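Local coordinates for protein manganese-dependent inorganic pyrophosphatase (Methanocaldococcus jannaschii, PDB 2EB0) that hydrolyses inorganic diphosphate to two phosphates, using two manganese ions held in each subunit, at residues Leu64-Glu69 with Ile85-Lys90; Gly216-Ile221 with Ile249-Thr254. All coordinates share one frame; numbering follows the deposited sequence.

Contact 1 (Leu64-Glu69 with Ile85-Lys90). With MN (manganese (II) ion), chain E; MN (manganese (II) ion), chain F.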
loop_
_atom_site.group_PDB
_atom_site.type_symbol
_atom_site.label_atom_id
_atom_site.label_comp_id
_atom_site.label_asym_id
_atom_site.label_seq_id
_atom_site.Cartn_x
_atom_site.Cartn_y
_atom_site.Cartn_z
ATOM N N LEU B 64 -9.362 -7.675 -2.904
ATOM C CA LEU B 64 -10.026 -6.930 -1.849
ATOM C C LEU B 64 -10.294 -5.492 -2.252
ATOM O O LEU B 64 -9.455 -4.853 -2.879
ATOM C CB LEU B 64 -9.170 -6.940 -0.587
ATOM C CG LEU B 64 -8.797 -8.319 -0.041
ATOM C CD1 LEU B 64 -7.872 -8.149 1.162
ATOM C CD2 LEU B 64 -10.063 -9.079 0.353
ATOM N N VAL B 65 -11.481 -5.006 -1.908
ATOM C CA VAL B 65 -11.854 -3.625 -2.169
ATOM C C VAL B 65 -12.353 -3.020 -0.874
ATOM O O VAL B 65 -12.955 -3.703 -0.050
ATOM C CB VAL B 65 -12.998 -3.470 -3.208
ATOM C CG1 VAL B 65 -12.487 -3.775 -4.602
ATOM C CG2 VAL B 65 -14.172 -4.380 -2.839
ATOM N N ASP B 66 -12.046 -1.745 -0.682
ATOM C CA ASP B 66 -12.530 -1.011 0.467
ATOM C C ASP B 66 -11.994 -1.399 1.830
ATOM O O ASP B 66 -12.610 -1.070 2.840
ATOM C CB ASP B 66 -14.050 -1.100 0.511
ATOM C CG ASP B 66 -14.669 0.083 1.195
ATOM O OD1 ASP B 66 -15.791 -0.062 1.712
ATOM O OD2 ASP B 66 -14.036 1.161 1.195
ATOM N N HIS B 67 -10.880 -2.120 1.872
ATOM C CA HIS B 67 -10.295 -2.486 3.147
ATOM C C HIS B 67 -8.915 -3.106 2.976
ATOM O O HIS B 67 -8.597 -3.693 1.939
ATOM C CB HIS B 67 -11.226 -3.415 3.951
ATOM C CG HIS B 67 -11.264 -4.835 3.470
ATOM N ND1 HIS B 67 -11.821 -5.203 2.265
ATOM C CD2 HIS B 67 -10.855 -5.985 4.063
ATOM C CE1 HIS B 67 -11.756 -6.518 2.135
ATOM N NE2 HIS B 67 -11.175 -7.017 3.213
ATOM N N SER B 68 -8.098 -2.937 4.006
ATOM C CA SER B 68 -6.738 -3.441 4.015
ATOM C C SER B 68 -6.419 -3.836 5.450
ATOM O O SER B 68 -5.334 -3.562 5.957
ATOM C CB SER B 68 -5.782 -2.342 3.546
ATOM O OG SER B 68 -4.440 -2.792 3.550
ATOM N N GLU B 69 -7.382 -4.466 6.107
ATOM C CA GLU B 69 -7.205 -4.887 7.490
ATOM C C GLU B 69 -7.621 -6.347 7.650
ATOM O O GLU B 69 -8.740 -6.729 7.298
ATOM C CB GLU B 69 -8.042 -4.004 8.418
ATOM C CG GLU B 69 -7.806 -4.264 9.899
ATOM C CD GLU B 69 -6.553 -3.574 10.434
ATOM O OE1 GLU B 69 -6.074 -3.972 11.523
ATOM O OE2 GLU B 69 -6.059 -2.629 9.771
ATOM N N ILE B 85 -5.490 -5.205 -4.231
ATOM C CA ILE B 85 -6.183 -4.421 -3.224
ATOM C C ILE B 85 -6.444 -3.041 -3.820
ATOM O O ILE B 85 -5.511 -2.359 -4.251
ATOM C CB ILE B 85 -5.355 -4.264 -1.929
ATOM C CG1 ILE B 85 -5.177 -5.629 -1.250
ATOM C CG2 ILE B 85 -6.058 -3.305 -0.988
ATOM C CD1 ILE B 85 -4.410 -5.577 0.060
ATOM N N ILE B 86 -7.720 -2.662 -3.866
ATOM C CA ILE B 86 -8.164 -1.371 -4.379
ATOM C C ILE B 86 -8.913 -0.761 -3.203
ATOM O O ILE B 86 -10.005 -1.214 -2.839
ATOM C CB ILE B 86 -9.095 -1.555 -5.580
ATOM C CG1 ILE B 86 -8.384 -2.395 -6.646
ATOM C CG2 ILE B 86 -9.497 -0.196 -6.144
ATOM C CD1 ILE B 86 -7.120 -1.753 -7.196
ATOM N N ASP B 87 -8.337 0.285 -2.621
ATOM C CA ASP B 87 -8.906 0.859 -1.412
ATOM C C ASP B 87 -8.714 2.369 -1.252
ATOM O O ASP B 87 -8.222 3.056 -2.153
ATOM C CB ASP B 87 -8.238 0.129 -0.244
ATOM C CG ASP B 87 -8.948 0.318 1.062
ATOM O OD1 ASP B 87 -8.331 -0.037 2.084
ATOM O OD2 ASP B 87 -10.103 0.804 1.079
ATOM N N HIS B 88 -9.137 2.882 -0.102
ATOM C CA HIS B 88 -8.957 4.285 0.217
ATOM C C HIS B 88 -8.769 4.439 1.730
ATOM O O HIS B 88 -9.012 5.496 2.306
ATOM C CB HIS B 88 -10.126 5.143 -0.297
ATOM C CG HIS B 88 -11.425 4.907 0.406
ATOM N ND1 HIS B 88 -12.159 5.932 0.967
ATOM C CD2 HIS B 88 -12.159 3.784 0.574
ATOM C CE1 HIS B 88 -13.290 5.451 1.446
ATOM N NE2 HIS B 88 -13.315 4.149 1.218
ATOM N N HIS B 89 -8.331 3.363 2.367
ATOM C CA HIS B 89 -8.060 3.388 3.798
ATOM C C HIS B 89 -6.552 3.313 3.948
ATOM O O HIS B 89 -5.831 3.202 2.956
ATOM C CB HIS B 89 -8.696 2.192 4.509
ATOM C CG HIS B 89 -10.188 2.179 4.452
ATOM N ND1 HIS B 89 -10.887 1.730 3.351
ATOM C CD2 HIS B 89 -11.118 2.589 5.348
ATOM C CE1 HIS B 89 -12.185 1.865 3.571
ATOM N NE2 HIS B 89 -12.352 2.385 4.776
ATOM N N LYS B 90 -6.080 3.390 5.184
ATOM C CA LYS B 90 -4.654 3.299 5.481
ATOM C C LYS B 90 -4.205 1.882 5.120
ATOM O O LYS B 90 -5.035 0.989 4.986
ATOM C CB LYS B 90 -4.426 3.510 6.979
ATOM C CG LYS B 90 -4.973 2.369 7.833
ATOM C CD LYS B 90 -5.117 2.790 9.285
ATOM C CE LYS B 90 -5.462 1.613 10.184
ATOM N NZ LYS B 90 -4.320 0.663 10.319
HETATM MN MN MN E . -15.334 3.012 1.571
HETATM MN MN MN F . -16.469 0.589 3.651
HETATM O O HOH W 1 -4.950 -1.353 12.251
#
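D66 and H88 meet at a manganese ion (chain E). D66 OD2 lies 2.3 Å from that metal, and H88 NE2 also binds it. H88 CG sits between the backbone N and carbonyl carbon (chi1 68°), turning the ring to the metal. The carboxylate and imidazole lie side by side, their planes 6° apart. D66 OD1 lies 2.2 Å from the second manganese (chain F), so the carboxylate bridges both metals. D13 and D147 complete the protein ligands of the first ion, H7 and D11 those of the second. T109 and S14 hydrogen-bond the D66 carboxylate, and V106 O holds H88 ND1, which helps fix how both groups are turned.

D87, H88 and H89 form the DHH signature of this family, beside the two-manganese site. D87 OD2 takes two hydrogen bonds within its own segment. H89 ND1 gives one at 2.6 Å, in the ring plane and on the syn side; H88 N gives the other from above the carboxylate plane. H89 CE1 lies 3.1 Å from D66 OD2. Within 64-69, H67 ND1 donates to V65 O from above the carbonyl plane.

In the backbone, I86 N donates to L64 O, and D66 N to I86 O at 3.0 Å. V65 CG1 packs 4.2 Å from I86 CB. E69 OE2 and K90 NZ form a long salt bridge of 3.8 Å, but E69's stronger polar partner is D207.

Strands 61-65 and 81-87 are neighbours in the six-stranded parallel sheet. L21 of helix 12-25 covers V65 and I86, T109 of helix 109-118 touches D87 and H88, and K294 of helix 293-306 packs on H88 and H89.

Contact 2 (Gly216-Ile221 with Ile249-Thr254)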
loop_
_atom_site.group_PDB
_atom_site.type_symbol
_atom_site.label_atom_id
_atom_site.label_comp_id
_atom_site.label_asym_id
_atom_site.label_seq_id
_atom_site.Cartn_x
_atom_site.Cartn_y
_atom_site.Cartn_z
ATOM N N GLY B 216 -16.991 1.380 16.244
ATOM C CA GLY B 216 -18.285 1.264 15.596
ATOM C C GLY B 216 -18.817 2.651 15.321
ATOM O O GLY B 216 -18.278 3.631 15.833
ATOM N N GLN B 217 -19.885 2.739 14.538
ATOM C CA GLN B 217 -20.438 4.034 14.202
ATOM C C GLN B 217 -21.853 3.981 13.656
ATOM O O GLN B 217 -22.255 3.010 13.022
ATOM C CB GLN B 217 -19.529 4.719 13.173
ATOM C CG GLN B 217 -20.078 6.018 12.605
ATOM C CD GLN B 217 -19.082 6.728 11.709
ATOM O OE1 GLN B 217 -18.410 6.098 10.889
ATOM N NE2 GLN B 217 -18.990 8.045 11.851
ATOM N N VAL B 218 -22.610 5.034 13.917
ATOM C CA VAL B 218 -23.959 5.136 13.400
ATOM C C VAL B 218 -24.094 6.596 12.976
ATOM O O VAL B 218 -23.610 7.489 13.661
ATOM C CB VAL B 218 -25.019 4.758 14.462
ATOM C CG1 VAL B 218 -24.938 5.690 15.648
ATOM C CG2 VAL B 218 -26.406 4.795 13.835
ATOM N N GLU B 219 -24.724 6.828 11.833
ATOM C CA GLU B 219 -24.894 8.182 11.303
ATOM C C GLU B 219 -26.385 8.500 11.176
ATOM O O GLU B 219 -27.104 7.829 10.441
ATOM C CB GLU B 219 -24.206 8.287 9.930
ATOM C CG GLU B 219 -22.734 7.886 9.956
ATOM C CD GLU B 219 -22.136 7.637 8.572
ATOM O OE1 GLU B 219 -22.658 6.775 7.825
ATOM O OE2 GLU B 219 -21.132 8.301 8.232
ATOM N N VAL B 220 -26.846 9.526 11.886
ATOM C CA VAL B 220 -28.259 9.871 11.842
ATOM C C VAL B 220 -28.506 11.362 11.693
ATOM O O VAL B 220 -27.631 12.185 11.958
ATOM C CB VAL B 220 -28.995 9.382 13.118
ATOM C CG1 VAL B 220 -28.810 7.878 13.287
ATOM C CG2 VAL B 220 -28.456 10.117 14.343
ATOM N N ILE B 221 -29.714 11.700 11.264
ATOM C CA ILE B 221 -30.090 13.089 11.088
ATOM C C ILE B 221 -30.616 13.654 12.411
ATOM O O ILE B 221 -30.419 14.828 12.717
ATOM C CB ILE B 221 -31.150 13.219 9.981
ATOM C CG1 ILE B 221 -30.572 12.673 8.668
ATOM C CG2 ILE B 221 -31.545 14.682 9.812
ATOM C CD1 ILE B 221 -31.566 12.608 7.516
ATOM N N ILE B 249 -12.797 0.026 22.871
ATOM C CA ILE B 249 -13.915 0.156 21.944
ATOM C C ILE B 249 -14.455 1.586 21.984
ATOM O O ILE B 249 -14.658 2.166 23.057
ATOM C CB ILE B 249 -15.077 -0.823 22.267
ATOM C CG1 ILE B 249 -14.681 -2.252 21.883
ATOM C CG2 ILE B 249 -16.334 -0.407 21.501
ATOM C CD1 ILE B 249 -15.787 -3.277 22.070
ATOM N N VAL B 250 -14.653 2.146 20.796
ATOM C CA VAL B 250 -15.170 3.497 20.620
ATOM C C VAL B 250 -16.345 3.379 19.654
ATOM O O VAL B 250 -16.221 2.752 18.598
ATOM C CB VAL B 250 -14.104 4.425 19.991
ATOM C CG1 VAL B 250 -14.705 5.793 19.684
ATOM C CG2 VAL B 250 -12.912 4.552 20.923
ATOM N N PHE B 251 -17.487 3.949 20.028
ATOM C CA PHE B 251 -18.662 3.914 19.174
ATOM C C PHE B 251 -19.051 5.345 18.871
ATOM O O PHE B 251 -19.333 6.131 19.783
ATOM C CB PHE B 251 -19.830 3.223 19.853
ATOM C CG PHE B 251 -20.933 2.861 18.908
ATOM C CD1 PHE B 251 -20.829 1.732 18.107
ATOM C CD2 PHE B 251 -22.061 3.669 18.789
ATOM C CE1 PHE B 251 -21.831 1.409 17.198
ATOM C CE2 PHE B 251 -23.067 3.356 17.883
ATOM C CZ PHE B 251 -22.950 2.221 17.084
ATOM N N LEU B 252 -19.074 5.671 17.586
ATOM C CA LEU B 252 -19.393 7.019 17.148
ATOM C C LEU B 252 -20.859 7.245 16.806
ATOM O O LEU B 252 -21.386 6.662 15.851
ATOM C CB LEU B 252 -18.543 7.377 15.925
ATOM C CG LEU B 252 -17.037 7.199 16.097
ATOM C CD1 LEU B 252 -16.339 7.380 14.755
ATOM C CD2 LEU B 252 -16.513 8.174 17.137
ATOM N N ILE B 253 -21.523 8.080 17.600
ATOM C CA ILE B 253 -22.907 8.432 17.315
ATOM C C ILE B 253 -22.717 9.707 16.501
ATOM O O ILE B 253 -22.523 10.778 17.059
ATOM C CB ILE B 253 -23.697 8.751 18.584
ATOM C CG1 ILE B 253 -23.778 7.503 19.463
ATOM C CG2 ILE B 253 -25.093 9.238 18.214
ATOM C CD1 ILE B 253 -24.489 7.728 20.803
ATOM N N THR B 254 -22.730 9.570 15.183
ATOM C CA THR B 254 -22.500 10.696 14.285
ATOM C C THR B 254 -23.748 11.509 13.915
ATOM O O THR B 254 -24.716 11.005 13.335
ATOM C CB THR B 254 -21.778 10.197 13.011
ATOM O OG1 THR B 254 -20.514 9.633 13.389
ATOM C CG2 THR B 254 -21.548 11.325 12.022
#
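Strands 211-220 and 248-255 form the parallel pair in the mixed sheet of the DHHA2 domain, with G216 to V220 beside V250 to T254. The axes of segments 216-220 and 249-254 approach to 4.3 Å, their N-to-C directions 6° apart. Five backbone hydrogen bonds join them. G216 N donates to V250 O, and L252 N to G216 O. V218 N donates to L252 O, T254 N to V218 O at 2.7 Å, and V220 N to T254 O.

On the F251 face, the phenyl ring leans across G216. F251 CG is anti to the backbone N (chi1 -166°), which brings CD1 to 3.6 Å from G216 CA. Q217 CA stands over one ring face, offset toward the rim. V218 CG1 touches F251 CE2 at 3.7 Å. L237 of helix 230-243 and L264 of strand 260-267 pack on the F251 side chain. An alanine in place of F251 would probably open a gap over G216 and deprive V218 CG1 of its aromatic neighbour.

The other face holds a polar link. The extended Q217 side chain rises from the sheet and leans toward T254. Q217 NE2 donates to T254 OG1 at 2.7 Å, a nearly straight bond (165°) in the amide plane. Q217 CG packs on L252 CB, and E219 CG lies 3.9 Å from T254 CB.

M291 O also accepts from Q217 NE2, and S261 OG hydrogen-bonds T254 OG1. The buried amide nitrogen and hydroxyl are thus satisfied within a polar chain crossing the strands, while apolar packing joins the F251 face.

Overall arrangement
Both segments of contact 1 precede those of contact 2 in the chain. Their centres are about 21 Å apart, on opposite sides of the chain's centre. The nearest atoms are about 9 Å apart, so the two do not touch. Contact 1 belongs to the six-stranded parallel sheet of the DHH domain, contact 2 to the mixed five-stranded sheet of the DHHA2 domain; they share no strand. Contact 1 supplies two of the protein ligands of the manganese ions. The Q217 side chain of contact 2 lies about 9 Å from a bound manganese. D66 and H88 lie just past the C-terminal ends of strands 61-65 and 81-87, and the DHHA2 sheet is close by, consistent with a site between the domains.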